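Local coordinates for protein beta-galactosidase (Bacteroides thetaiotaomicron, PDB 5MUJ) that binds the chain B oligosaccharide of the plant pectin rhamnogalacturonan II and probably hydrolyses an arabinofuranosyl linkage in it, at residues S289-E292 / Y297-F300; D319-S324 / L330-S335; V78-T83 / L110-G115; E154-G157 / V161-P164; V210-D215 / A220-F225. All coordinates share one frame; numbering follows the deposited sequence.

Interaction 1: residues S289-E292 / Y297-F300; sequences SAFE and YKAF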
# COMPACT_ATOMS: atom_id res chain seq x y z
N SER A 289 -6.50 8.90 -0.10
CA SER A 289 -7.09 9.63 0.99
C SER A 289 -8.53 9.19 1.16
O SER A 289 -9.17 8.75 0.22
CB SER A 289 -7.01 11.13 0.71
OG SER A 289 -7.36 11.87 1.89
N ALA A 290 -9.02 9.25 2.38
CA ALA A 290 -10.41 8.97 2.69
C ALA A 290 -10.92 10.01 3.66
O ALA A 290 -10.12 10.54 4.48
CB ALA A 290 -10.63 7.57 3.26
N PHE A 291 -12.23 10.28 3.60
CA PHE A 291 -12.89 11.22 4.55
C PHE A 291 -12.21 12.58 4.50
O PHE A 291 -12.03 13.25 5.53
CB PHE A 291 -12.95 10.64 5.97
CG PHE A 291 -13.40 9.21 5.99
CD1 PHE A 291 -14.63 8.87 5.44
CD2 PHE A 291 -12.56 8.20 6.45
CE1 PHE A 291 -15.04 7.54 5.39
CE2 PHE A 291 -12.96 6.87 6.40
CZ PHE A 291 -14.20 6.54 5.86
N GLU A 292 -11.85 12.99 3.28
CA GLU A 292 -11.37 14.34 2.99
C GLU A 292 -12.59 15.24 2.73
O GLU A 292 -13.38 14.97 1.84
CB GLU A 292 -10.45 14.29 1.75
CG GLU A 292 -10.05 15.57 1.11
CD GLU A 292 -9.62 16.65 2.09
OE1 GLU A 292 -8.74 16.36 2.93
OE2 GLU A 292 -10.14 17.77 2.00
N TYR A 297 -16.82 12.18 -2.80
CA TYR A 297 -16.73 10.74 -2.67
C TYR A 297 -15.80 10.43 -1.53
O TYR A 297 -14.93 11.26 -1.18
CB TYR A 297 -16.24 10.09 -3.95
CG TYR A 297 -15.25 10.94 -4.71
CD1 TYR A 297 -13.92 11.00 -4.35
CD2 TYR A 297 -15.67 11.78 -5.72
CE1 TYR A 297 -13.02 11.81 -5.03
CE2 TYR A 297 -14.78 12.58 -6.42
CZ TYR A 297 -13.46 12.60 -6.08
OH TYR A 297 -12.58 13.39 -6.79
N LYS A 298 -15.99 9.25 -0.94
CA LYS A 298 -15.40 8.96 0.40
C LYS A 298 -13.94 8.50 0.42
O LYS A 298 -13.28 8.60 1.47
CB LYS A 298 -16.24 7.92 1.12
CG LYS A 298 -17.64 8.43 1.50
CD LYS A 298 -17.68 9.30 2.75
CE LYS A 298 -19.13 9.73 3.02
NZ LYS A 298 -19.23 11.13 3.54
N ALA A 299 -13.46 7.91 -0.67
CA ALA A 299 -12.04 7.57 -0.81
C ALA A 299 -11.58 7.51 -2.25
O ALA A 299 -12.35 7.14 -3.14
CB ALA A 299 -11.71 6.26 -0.09
N PHE A 300 -10.33 7.87 -2.48
CA PHE A 300 -9.80 8.12 -3.80
C PHE A 300 -8.29 8.09 -3.83
O PHE A 300 -7.66 8.14 -2.76
CB PHE A 300 -10.27 9.49 -4.31
CG PHE A 300 -9.86 10.65 -3.36
CD1 PHE A 300 -10.64 11.00 -2.22
CD2 PHE A 300 -8.70 11.35 -3.60
CE1 PHE A 300 -10.24 12.04 -1.35
CE2 PHE A 300 -8.31 12.39 -2.74
CZ PHE A 300 -9.08 12.72 -1.62
O HOH W 1 -13.31 12.23 0.71

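Interaction 2: residues D319-S324 / L330-S335; sequences DLIIPS and LFAHKS. With RAM (alpha-L-rhamnopyranose), chain B.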
# COMPACT_ATOMS: atom_id res chain seq x y z
N ASP A 319 -8.61 13.94 -9.36
CA ASP A 319 -8.04 12.78 -8.70
C ASP A 319 -7.81 11.67 -9.75
O ASP A 319 -8.57 11.57 -10.70
CB ASP A 319 -8.99 12.30 -7.66
CG ASP A 319 -9.03 13.25 -6.45
OD1 ASP A 319 -7.95 13.76 -6.08
OD2 ASP A 319 -10.12 13.47 -5.92
N LEU A 320 -6.84 10.82 -9.49
CA LEU A 320 -6.47 9.77 -10.47
C LEU A 320 -7.49 8.67 -10.55
O LEU A 320 -7.79 8.17 -11.66
CB LEU A 320 -5.14 9.17 -10.06
CG LEU A 320 -3.89 10.04 -10.15
CD1 LEU A 320 -2.64 9.26 -9.78
CD2 LEU A 320 -3.74 10.65 -11.55
N ILE A 321 -7.97 8.20 -9.41
CA ILE A 321 -8.95 7.12 -9.32
C ILE A 321 -10.03 7.54 -8.35
O ILE A 321 -9.71 7.93 -7.21
CB ILE A 321 -8.35 5.79 -8.77
CG1 ILE A 321 -7.13 5.37 -9.59
CG2 ILE A 321 -9.40 4.68 -8.70
CD1 ILE A 321 -7.44 4.82 -11.00
N ILE A 322 -11.28 7.50 -8.79
CA ILE A 322 -12.42 7.83 -7.96
C ILE A 322 -13.52 6.81 -8.14
O ILE A 322 -13.56 6.14 -9.21
CB ILE A 322 -12.98 9.26 -8.25
CG1 ILE A 322 -13.72 9.36 -9.60
CG2 ILE A 322 -11.86 10.30 -8.16
CD1 ILE A 322 -14.35 10.73 -9.85
N PRO A 323 -14.46 6.69 -7.19
CA PRO A 323 -15.66 5.85 -7.38
C PRO A 323 -16.45 6.28 -8.60
O PRO A 323 -16.74 7.47 -8.75
CB PRO A 323 -16.49 6.10 -6.10
CG PRO A 323 -15.45 6.39 -5.07
CD PRO A 323 -14.38 7.17 -5.80
N SER A 324 -16.76 5.33 -9.48
CA SER A 324 -17.49 5.64 -10.71
C SER A 324 -18.24 4.45 -11.34
O SER A 324 -19.08 4.65 -12.18
CB SER A 324 -16.52 6.28 -11.70
OG SER A 324 -15.85 5.25 -12.46
N LEU A 330 -18.19 2.87 -3.53
CA LEU A 330 -17.98 3.44 -2.20
C LEU A 330 -16.56 3.98 -2.05
O LEU A 330 -16.38 5.17 -1.77
CB LEU A 330 -18.30 2.41 -1.13
CG LEU A 330 -18.15 2.91 0.33
CD1 LEU A 330 -19.07 4.09 0.61
CD2 LEU A 330 -18.41 1.78 1.31
N PHE A 331 -15.56 3.10 -2.22
CA PHE A 331 -14.17 3.46 -2.14
C PHE A 331 -13.46 3.01 -3.41
O PHE A 331 -13.68 1.87 -3.88
CB PHE A 331 -13.43 2.81 -0.95
CG PHE A 331 -14.04 3.03 0.42
CD1 PHE A 331 -14.52 4.26 0.79
CD2 PHE A 331 -14.04 2.00 1.37
CE1 PHE A 331 -15.04 4.46 2.07
CE2 PHE A 331 -14.59 2.18 2.63
CZ PHE A 331 -15.07 3.42 2.97
N ALA A 332 -12.61 3.86 -4.00
CA ALA A 332 -11.73 3.43 -5.12
C ALA A 332 -10.36 3.98 -4.78
O ALA A 332 -10.10 5.16 -4.97
CB ALA A 332 -12.21 3.93 -6.48
N HIS A 333 -9.51 3.15 -4.20
CA HIS A 333 -8.45 3.65 -3.35
C HIS A 333 -7.35 2.64 -3.05
O HIS A 333 -7.57 1.43 -3.00
CB HIS A 333 -9.06 4.20 -2.03
CG HIS A 333 -9.54 3.16 -1.07
ND1 HIS A 333 -9.93 1.90 -1.42
CD2 HIS A 333 -9.64 3.20 0.29
CE1 HIS A 333 -10.29 1.22 -0.34
NE2 HIS A 333 -10.12 1.99 0.71
N LYS A 334 -6.17 3.20 -2.78
CA LYS A 334 -4.91 2.49 -2.50
C LYS A 334 -4.29 2.20 -3.83
O LYS A 334 -5.04 1.96 -4.78
CB LYS A 334 -5.10 1.29 -1.59
CG LYS A 334 -5.90 1.61 -0.33
CD LYS A 334 -5.92 0.46 0.61
CE LYS A 334 -6.76 0.78 1.83
NZ LYS A 334 -6.79 -0.38 2.75
N SER A 335 -2.98 2.37 -3.97
CA SER A 335 -2.32 2.32 -5.28
C SER A 335 -1.15 1.38 -5.37
O SER A 335 -0.35 1.22 -4.45
CB SER A 335 -1.78 3.71 -5.66
OG SER A 335 -2.82 4.67 -5.67
C1 RAM B . -9.76 2.20 6.95
C2 RAM B . -8.83 1.22 6.28
C3 RAM B . -9.59 0.56 5.13
C4 RAM B . -10.05 1.67 4.18
C5 RAM B . -10.88 2.79 4.83
C6 RAM B . -10.94 4.03 3.95
O2 RAM B . -7.66 1.94 5.81
O3 RAM B . -8.78 -0.40 4.44
O4 RAM B . -10.91 1.09 3.21
O5 RAM B . -10.47 3.17 6.16

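Interaction 3: residues V78-T83 / L110-G115; sequences VYNGKT and LSYRDG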
# COMPACT_ATOMS: atom_id res chain seq x y z
N VAL A 78 -5.70 -10.72 2.53
CA VAL A 78 -7.02 -11.24 2.67
C VAL A 78 -7.45 -11.08 4.16
O VAL A 78 -6.73 -11.47 5.10
CB VAL A 78 -7.07 -12.73 2.29
CG1 VAL A 78 -8.41 -13.34 2.65
CG2 VAL A 78 -6.78 -12.94 0.79
N TYR A 79 -8.63 -10.55 4.35
CA TYR A 79 -9.31 -10.53 5.66
C TYR A 79 -10.47 -11.51 5.54
O TYR A 79 -11.23 -11.43 4.56
CB TYR A 79 -9.83 -9.13 5.99
CG TYR A 79 -10.77 -9.12 7.17
CD1 TYR A 79 -10.29 -9.31 8.47
CD2 TYR A 79 -12.13 -8.94 7.00
CE1 TYR A 79 -11.15 -9.35 9.54
CE2 TYR A 79 -13.00 -8.95 8.08
CZ TYR A 79 -12.50 -9.16 9.35
OH TYR A 79 -13.31 -9.15 10.46
N ASN A 80 -10.57 -12.46 6.47
CA ASN A 80 -11.49 -13.60 6.31
C ASN A 80 -12.77 -13.44 7.12
O ASN A 80 -13.19 -14.35 7.84
CB ASN A 80 -10.81 -14.93 6.62
CG ASN A 80 -10.32 -15.02 8.05
OD1 ASN A 80 -10.15 -14.01 8.74
ND2 ASN A 80 -10.04 -16.23 8.50
N GLY A 81 -13.38 -12.28 6.95
CA GLY A 81 -14.65 -11.96 7.59
C GLY A 81 -15.47 -11.06 6.67
O GLY A 81 -14.93 -10.44 5.77
N LYS A 82 -16.77 -11.00 6.94
CA LYS A 82 -17.70 -10.02 6.31
C LYS A 82 -17.80 -8.68 7.03
O LYS A 82 -18.01 -7.64 6.40
CB LYS A 82 -19.11 -10.62 6.22
CG LYS A 82 -20.10 -9.76 5.45
CD LYS A 82 -21.42 -10.45 5.18
CE LYS A 82 -22.31 -9.58 4.31
NZ LYS A 82 -22.87 -8.42 5.05
N THR A 83 -17.68 -8.72 8.35
CA THR A 83 -17.88 -7.57 9.22
C THR A 83 -16.56 -7.17 9.88
O THR A 83 -15.51 -7.80 9.64
CB THR A 83 -18.94 -7.86 10.32
OG1 THR A 83 -18.37 -8.70 11.34
CG2 THR A 83 -20.20 -8.51 9.74
N LEU A 110 2.42 -15.19 3.84
CA LEU A 110 2.47 -14.77 5.29
C LEU A 110 1.18 -15.24 5.91
O LEU A 110 0.10 -14.71 5.60
CB LEU A 110 2.63 -13.26 5.48
CG LEU A 110 3.93 -12.49 5.44
CD1 LEU A 110 3.69 -11.15 6.17
CD2 LEU A 110 5.10 -13.18 6.08
N SER A 111 1.29 -16.26 6.76
CA SER A 111 0.13 -16.95 7.32
C SER A 111 0.01 -16.60 8.81
O SER A 111 0.99 -16.21 9.42
CB SER A 111 0.33 -18.44 7.18
OG SER A 111 0.64 -18.79 5.84
N TYR A 112 -1.16 -16.86 9.38
CA TYR A 112 -1.36 -16.71 10.82
C TYR A 112 -0.28 -17.51 11.54
O TYR A 112 -0.06 -18.68 11.26
CB TYR A 112 -2.73 -17.21 11.29
CG TYR A 112 -3.91 -16.50 10.68
CD1 TYR A 112 -4.11 -15.14 10.86
CD2 TYR A 112 -4.83 -17.22 9.89
CE1 TYR A 112 -5.17 -14.50 10.26
CE2 TYR A 112 -5.90 -16.59 9.29
CZ TYR A 112 -6.09 -15.23 9.49
OH TYR A 112 -7.14 -14.58 8.92
N ARG A 113 0.36 -16.83 12.49
CA ARG A 113 1.55 -17.33 13.09
C ARG A 113 1.32 -17.55 14.62
O ARG A 113 1.60 -16.67 15.48
CB ARG A 113 2.73 -16.44 12.75
CG ARG A 113 4.00 -16.98 13.34
CD ARG A 113 5.25 -16.35 12.82
NE ARG A 113 5.45 -15.01 13.39
CZ ARG A 113 6.65 -14.49 13.67
NH1 ARG A 113 7.79 -15.20 13.53
NH2 ARG A 113 6.73 -13.23 14.10
N ASP A 114 0.78 -18.73 14.94
CA ASP A 114 0.37 -19.04 16.34
C ASP A 114 1.53 -18.93 17.33
O ASP A 114 2.64 -19.40 17.06
CB ASP A 114 -0.23 -20.45 16.42
CG ASP A 114 -1.60 -20.55 15.78
OD1 ASP A 114 -2.42 -19.62 15.89
OD2 ASP A 114 -1.86 -21.59 15.14
N GLY A 115 1.27 -18.31 18.49
CA GLY A 115 2.27 -18.18 19.53
C GLY A 115 3.22 -17.00 19.42
O GLY A 115 4.13 -16.87 20.25

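Interaction 4: residues E154-G157 / V161-P164; sequences EGTG and VKAP. With RAM (alpha-L-rhamnopyranose), chain C.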
# COMPACT_ATOMS: atom_id res chain seq x y z
N GLU A 154 -1.85 -8.86 17.29
CA GLU A 154 -2.44 -9.99 17.96
C GLU A 154 -3.95 -9.89 18.12
O GLU A 154 -4.56 -10.85 18.56
CB GLU A 154 -1.75 -10.25 19.31
CG GLU A 154 -1.85 -9.17 20.36
CD GLU A 154 -1.14 -9.55 21.64
OE1 GLU A 154 -0.17 -10.36 21.60
OE2 GLU A 154 -1.54 -9.04 22.71
N GLY A 155 -4.57 -8.76 17.73
CA GLY A 155 -6.02 -8.62 17.81
C GLY A 155 -6.72 -9.25 16.63
O GLY A 155 -6.17 -9.29 15.52
N THR A 156 -7.92 -9.76 16.86
CA THR A 156 -8.72 -10.31 15.77
C THR A 156 -9.52 -9.17 15.15
O THR A 156 -9.37 -7.98 15.55
CB THR A 156 -9.62 -11.47 16.24
OG1 THR A 156 -10.52 -10.98 17.24
CG2 THR A 156 -8.79 -12.62 16.80
N GLY A 157 -10.44 -9.50 14.26
CA GLY A 157 -11.21 -8.50 13.56
C GLY A 157 -10.44 -7.79 12.46
O GLY A 157 -9.34 -8.20 12.03
N VAL A 161 -9.22 -2.94 15.19
CA VAL A 161 -10.44 -2.90 16.02
C VAL A 161 -10.31 -3.52 17.43
O VAL A 161 -10.95 -3.03 18.37
CB VAL A 161 -11.65 -3.50 15.25
CG1 VAL A 161 -11.51 -5.00 15.07
CG2 VAL A 161 -12.97 -3.17 15.92
N LYS A 162 -9.54 -4.61 17.58
CA LYS A 162 -9.34 -5.28 18.89
C LYS A 162 -8.01 -4.97 19.59
O LYS A 162 -7.90 -5.12 20.81
CB LYS A 162 -9.52 -6.80 18.79
CG LYS A 162 -10.95 -7.29 18.54
CD LYS A 162 -12.04 -6.69 19.43
CE LYS A 162 -13.43 -6.96 18.88
NZ LYS A 162 -13.73 -8.40 18.68
N ALA A 163 -7.02 -4.54 18.82
CA ALA A 163 -5.68 -4.29 19.33
C ALA A 163 -4.91 -3.51 18.28
O ALA A 163 -5.22 -3.59 17.10
CB ALA A 163 -4.94 -5.59 19.67
N PRO A 164 -3.86 -2.80 18.68
CA PRO A 164 -3.08 -2.03 17.72
C PRO A 164 -2.27 -2.87 16.72
O PRO A 164 -2.05 -4.08 16.92
CB PRO A 164 -2.18 -1.14 18.61
CG PRO A 164 -2.10 -1.85 19.90
CD PRO A 164 -3.44 -2.51 20.07
C1 RAM C . -15.51 0.13 18.76
C2 RAM C . -14.81 -0.36 17.52
C3 RAM C . -14.52 0.78 16.57
C4 RAM C . -13.71 1.86 17.30
C5 RAM C . -14.32 2.28 18.64
C6 RAM C . -13.33 3.06 19.50
O2 RAM C . -13.59 -0.95 18.00
O3 RAM C . -13.80 0.23 15.46
O4 RAM C . -13.97 2.84 16.29
O5 RAM C . -14.75 1.16 19.41
O HOH W 2 -1.18 -6.24 18.50
O HOH W 3 -4.02 -6.45 16.08
O HOH W 4 -7.57 -5.99 16.04
O HOH W 5 -12.74 -9.85 16.46

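Interaction 5: residues V210-D215 / A220-F225; sequences VYWDKD and APFVMF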
# COMPACT_ATOMS: atom_id res chain seq x y z
N VAL A 210 9.58 -0.15 2.43
CA VAL A 210 10.98 0.24 2.57
C VAL A 210 11.64 0.31 1.20
O VAL A 210 11.54 -0.64 0.39
CB VAL A 210 11.75 -0.75 3.48
CG1 VAL A 210 13.25 -0.45 3.52
CG2 VAL A 210 11.11 -0.76 4.86
N TYR A 211 12.32 1.42 0.94
CA TYR A 211 13.04 1.68 -0.31
C TYR A 211 14.55 1.62 -0.08
O TYR A 211 15.01 1.99 0.99
CB TYR A 211 12.63 3.06 -0.84
CG TYR A 211 11.14 3.14 -1.16
CD1 TYR A 211 10.65 2.52 -2.34
CD2 TYR A 211 10.24 3.78 -0.34
CE1 TYR A 211 9.30 2.54 -2.63
CE2 TYR A 211 8.88 3.80 -0.62
CZ TYR A 211 8.41 3.19 -1.78
OH TYR A 211 7.06 3.23 -2.04
N TRP A 212 15.31 1.14 -1.08
CA TRP A 212 16.77 1.24 -1.09
C TRP A 212 17.12 2.57 -1.76
O TRP A 212 16.85 2.76 -2.93
CB TRP A 212 17.44 0.07 -1.86
CG TRP A 212 18.92 0.26 -2.00
CD1 TRP A 212 19.82 0.51 -0.99
CD2 TRP A 212 19.69 0.24 -3.21
NE1 TRP A 212 21.08 0.63 -1.50
CE2 TRP A 212 21.04 0.47 -2.87
CE3 TRP A 212 19.36 0.05 -4.56
CZ2 TRP A 212 22.07 0.52 -3.83
CZ3 TRP A 212 20.38 0.09 -5.52
CH2 TRP A 212 21.72 0.32 -5.14
N ASP A 213 17.65 3.53 -1.00
CA ASP A 213 18.07 4.82 -1.52
C ASP A 213 19.58 4.78 -1.70
O ASP A 213 20.33 4.98 -0.76
CB ASP A 213 17.66 5.95 -0.56
CG ASP A 213 18.06 7.33 -1.07
OD1 ASP A 213 18.55 7.45 -2.23
OD2 ASP A 213 17.90 8.30 -0.30
N LYS A 214 20.03 4.50 -2.92
CA LYS A 214 21.46 4.47 -3.24
C LYS A 214 22.17 5.78 -2.87
O LYS A 214 23.30 5.79 -2.36
CB LYS A 214 21.68 4.20 -4.74
N ASP A 215 21.47 6.89 -3.10
CA ASP A 215 22.03 8.21 -2.86
C ASP A 215 22.07 8.64 -1.38
O ASP A 215 22.65 9.67 -1.08
CB ASP A 215 21.31 9.23 -3.74
CG ASP A 215 21.53 8.96 -5.22
OD1 ASP A 215 22.70 8.76 -5.62
OD2 ASP A 215 20.55 8.90 -6.00
N ALA A 220 20.75 7.51 5.19
CA ALA A 220 20.63 6.08 5.39
C ALA A 220 20.26 5.41 4.07
O ALA A 220 19.53 6.02 3.25
CB ALA A 220 19.56 5.79 6.40
N PRO A 221 20.74 4.17 3.85
CA PRO A 221 20.37 3.47 2.63
C PRO A 221 18.93 2.96 2.60
O PRO A 221 18.40 2.75 1.49
CB PRO A 221 21.35 2.29 2.60
CG PRO A 221 21.61 2.00 4.02
CD PRO A 221 21.68 3.37 4.65
N PHE A 222 18.30 2.76 3.77
CA PHE A 222 16.94 2.19 3.80
C PHE A 222 15.96 3.22 4.35
O PHE A 222 16.11 3.71 5.47
CB PHE A 222 16.90 0.86 4.57
CG PHE A 222 17.80 -0.19 3.97
CD1 PHE A 222 17.56 -0.67 2.67
CD2 PHE A 222 18.87 -0.69 4.68
CE1 PHE A 222 18.40 -1.62 2.11
CE2 PHE A 222 19.70 -1.64 4.12
CZ PHE A 222 19.47 -2.11 2.85
N VAL A 223 14.98 3.55 3.52
CA VAL A 223 14.00 4.57 3.82
C VAL A 223 12.61 4.01 3.83
O VAL A 223 12.16 3.56 2.80
CB VAL A 223 14.07 5.73 2.79
CG1 VAL A 223 13.00 6.79 3.06
CG2 VAL A 223 15.47 6.35 2.73
N MSE A 224 11.93 4.04 4.95
CA MSE A 224 10.60 3.55 5.09
C MSE A 224 9.58 4.64 5.06
O MSE A 224 9.72 5.60 5.77
CB MSE A 224 10.50 2.76 6.39
CG MSE A 224 9.10 2.31 6.54
SE MSE A 224 8.73 1.55 8.34
CE MSE A 224 10.05 0.10 8.46
N PHE A 225 8.56 4.51 4.21
CA PHE A 225 7.46 5.39 4.13
C PHE A 225 6.29 4.58 4.73
O PHE A 225 6.01 3.50 4.40
CB PHE A 225 7.09 5.92 2.70
CG PHE A 225 7.86 7.11 2.26
CD1 PHE A 225 9.15 6.99 1.90
CD2 PHE A 225 7.32 8.40 2.28
CE1 PHE A 225 9.88 8.05 1.53
CE2 PHE A 225 8.08 9.49 1.92
CZ PHE A 225 9.35 9.31 1.49
O HOH W 6 18.12 8.19 2.31

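Interaction 1: residues S289-E292 / Y297-F300
Phe-300 lays its ring against Ser-289 near the turn of a beta hairpin. CB rests on the backbone oxygen of Ile-321. The first torsion sets CG between the backbone N and the carbonyl carbon (chi1 58°), folding the ring back over the partner strand. Ser-289 O then lies over one ring face, 3.6 Å from CD1 of Phe-300. The ring turns its edge to Glu-292, whose CB lies near the ring plane, 3.8 Å from CE1 of Phe-300. At the tip, CZ of Phe-300 meets CB of Ser-289 at 3.5 Å. A serine suits that spot: its CB is slim enough to seat the ring, and its OG bonds to the backbone O of Ile-270.

The backbones pair here as antiparallel strands. Ser-289 and Phe-300 form a hydrogen-bonded pair, Ser-289 N to Phe-300 O 3.0 Å and Phe-300 N to Ser-289 O 3.1 Å. Next comes the non-hydrogen-bonded pair Ala-290 and Ala-299, whose small CB atoms, 3.8 Å apart, let the strands approach closely. Phe-291 N adds a bond to Lys-298 O (2.9 Å), while a water joins Glu-292 O to Tyr-297 O.

Ala-290 touches a bound rhamnose and Phe-291 a bound arabinose. The hairpin joins strands 282-290 and 299-306, the two middle strands of a propeller blade; strand 270-279 flanks the first, and Phe-331 of strand 331-340 packs on Ala-299.

Interaction 2: residues D319-S324 / L330-S335
Pro-323 and Ile-321 rest on Ala-332, where a loop passes behind the first of the three C-terminal strands in the blade that closes this beta-propeller; strand 45-51 from the N terminus completes that blade. The contact is apolar. Ile-321 holds CG2 anti to its backbone N, and this methyl meets Ala-332 CB at 3.7 Å. Pro-323 brings CG to within 3.6 Å of Leu-330 O, and CD close to the same alanine methyl. Alanine suits the place because its small methyl fits against the flat Ile-322 to Pro-323 peptide, CB 3.6 Å from Pro-323 N.

The strand's other side serves the sugar. Leu-330 and Phe-331 both face Val-351 in a classic beta bulge. The Phe-331 ring carries Leu-330 CG over one face and C6 of the bound rhamnose beyond the other. His-333 places its CG between backbone N and carbonyl carbon (chi1 74°), and its ring is sandwiched by Phe-331 CB and Lys-334 CG; ND1 is held by Cys-349 O. Lys-334 runs out fully extended past CG, forming a salt bridge with Asp-61 and reaching rhamnose O3 with NZ at 2.6 Å. His-333 NE2 meets rhamnose O4 at 2.8 Å in a nearly straight bond (169°).

Interaction 3: residues V78-T83 / L110-G115
Asn-80 and Tyr-112 reach for each other from opposite directions, and they alone join the two segments. The close part is a meeting of polar ends: the Tyr-112 hydroxyl lies 3.1 Å from OD1 of Asn-80 and 3.4 Å from its ND2, with amide and ring planes turned 36° apart. Each group has its firm partner nearby. Asn-80 OD1 accepts the backbone N-H of Arg-88, while Tyr-112 OH is hydrogen-bonded to Gly-89 O, so both ends are tied to the hairpin loop that follows strand 71-79. The asparagine fits because its short amide, with CG set between backbone N and carbonyl carbon (chi1 62°), turns its oxygen to that loop. With an alanine in this position, the N-H of Arg-88 would probably lose its acceptor and the Tyr-112 hydroxyl its polar neighbour.

Away from this point the segments part. On one side the chain folds on itself: Tyr-79 OH bonds to Thr-83 O at 2.7 Å, and Gly-81 N passes above the Tyr-79 ring toward its rim, 3.5 Å from the plane. A CB on Gly-81 would fall only 2.8 Å from that hydroxyl, which explains the glycine. On the other, Asp-114 pairs with Arg-88, while Arg-113 turns to Asp-118 and Asp-186. Neither Asn-80 nor Tyr-112 is buried, and the joint lies at the surface. The contact sits at the end of a four-stranded propeller blade, where strands 71-79 and 104-110 run parallel with strand 90-97 between them and their exit loops meet.

Interaction 4: residues E154-G157 / V161-P164
Val-161 turns its two methyls to different partners, one to segment 154-157 and one to the sugar. CG1, set between backbone N and carbonyl carbon (chi1 70°), lies 3.8 Å from Gly-157 CA and close to Thr-156 O. CG2 lies against a bound rhamnose, 3.1 Å from its O2. Replacing the valine by a glycine would probably open a gap beside Gly-157 and take away the methyl that lies against the rhamnose O2 and O3.

Lys-162 crosses Thr-156 obliquely, its CB and CG both 3.5 Å from Thr-156 O. The lysine side chain bends at chi2 and chi4, bringing NZ back to a water, 2.8 Å away, which also bonds Thr-156 OG1. Ala-163 aims its methyl at Gly-155, CB to CA 3.7 Å. Both glycines are needed for this closeness: a CB at Gly-155 would strike Ala-163 CB, and one at Gly-157 would strike Val-161 CG1.

Water replaces direct backbone bonding between the segments. One molecule links Thr-156 O to Lys-162 N, and two others tie Pro-164 O to the N-H groups of Glu-154 and Gly-155. The whole is a water-laced loop joining strands 146-153 and 166-172, the inter-strand connection of a propeller blade, and through Val-161 it lines the glycan pocket.

Interaction 5: residues V210-D215 / A220-F225
Val-210 and Tyr-211 pair with Met-224 and Val-223 in a beta hairpin formed by the first two strands of a propeller blade, which run antiparallel at 149°. Val-210 loses the most area to the partner. Its CG1, anti to the backbone N (chi1 174°), reaches Phe-222 CB at 4.0 Å, while CG2 touches CE of Met-224, modelled as selenomethionine, at 3.9 Å. A branched valine can thus serve two neighbours on the same face of the sheet.

Tyr-211 stands on the other face. Its N donates to Val-223 O (2.8 Å) and its O accepts from Val-223 N (3.0 Å), both bonds almost straight. The ring crosses Phe-225 at about a right angle, CD2 to Phe-225 CD1 4.1 Å, and its hydroxyl continues to the backbone N of Ile-276 in the next blade. Tyrosine suits this place, filling an apolar layer while still bonding at its tip.

Val-223, the third, faces the same way as Tyr-211. Its CG2 meets Asp-213 CB, and the side chain also packs on Ile-244 and Leu-246 of the adjoining strand.

Toward the turn, Trp-212 and Phe-222 incline their rings at 48° to each other, and Asp-213 N closes the pairing on Pro-221 O (2.7 Å). Asp-213 OD2 binds Thr-217 N and also accepts from a water that donates to Ala-220 O at 2.8 Å.

In the fold
The five contacts are spread round a five-bladed propeller whose glycan pocket draws on interactions 1, 2 and 4. Interactions 1 and 2 adjoin, their centres 8 Å apart: Tyr-297 OH lies 2.6 Å from Asp-319 OD2, a probable hydrogen bond, and together they present Ala-290, Phe-291, Phe-331, His-333 and Lys-334 to the sugars. Interaction 4, about 24 Å from interaction 1 between centres, brings Val-161 to another rhamnose. Interaction 3 adjoins interaction 4, with centres 11 Å apart and Tyr-79 CE1 3.3 Å from Gly-157 O. Interaction 5 lies across the chain's centre from interactions 1 and 2, about 29 and 28 Å away between centres, as a hairpin of its own blade that also reaches the next one through Tyr-211.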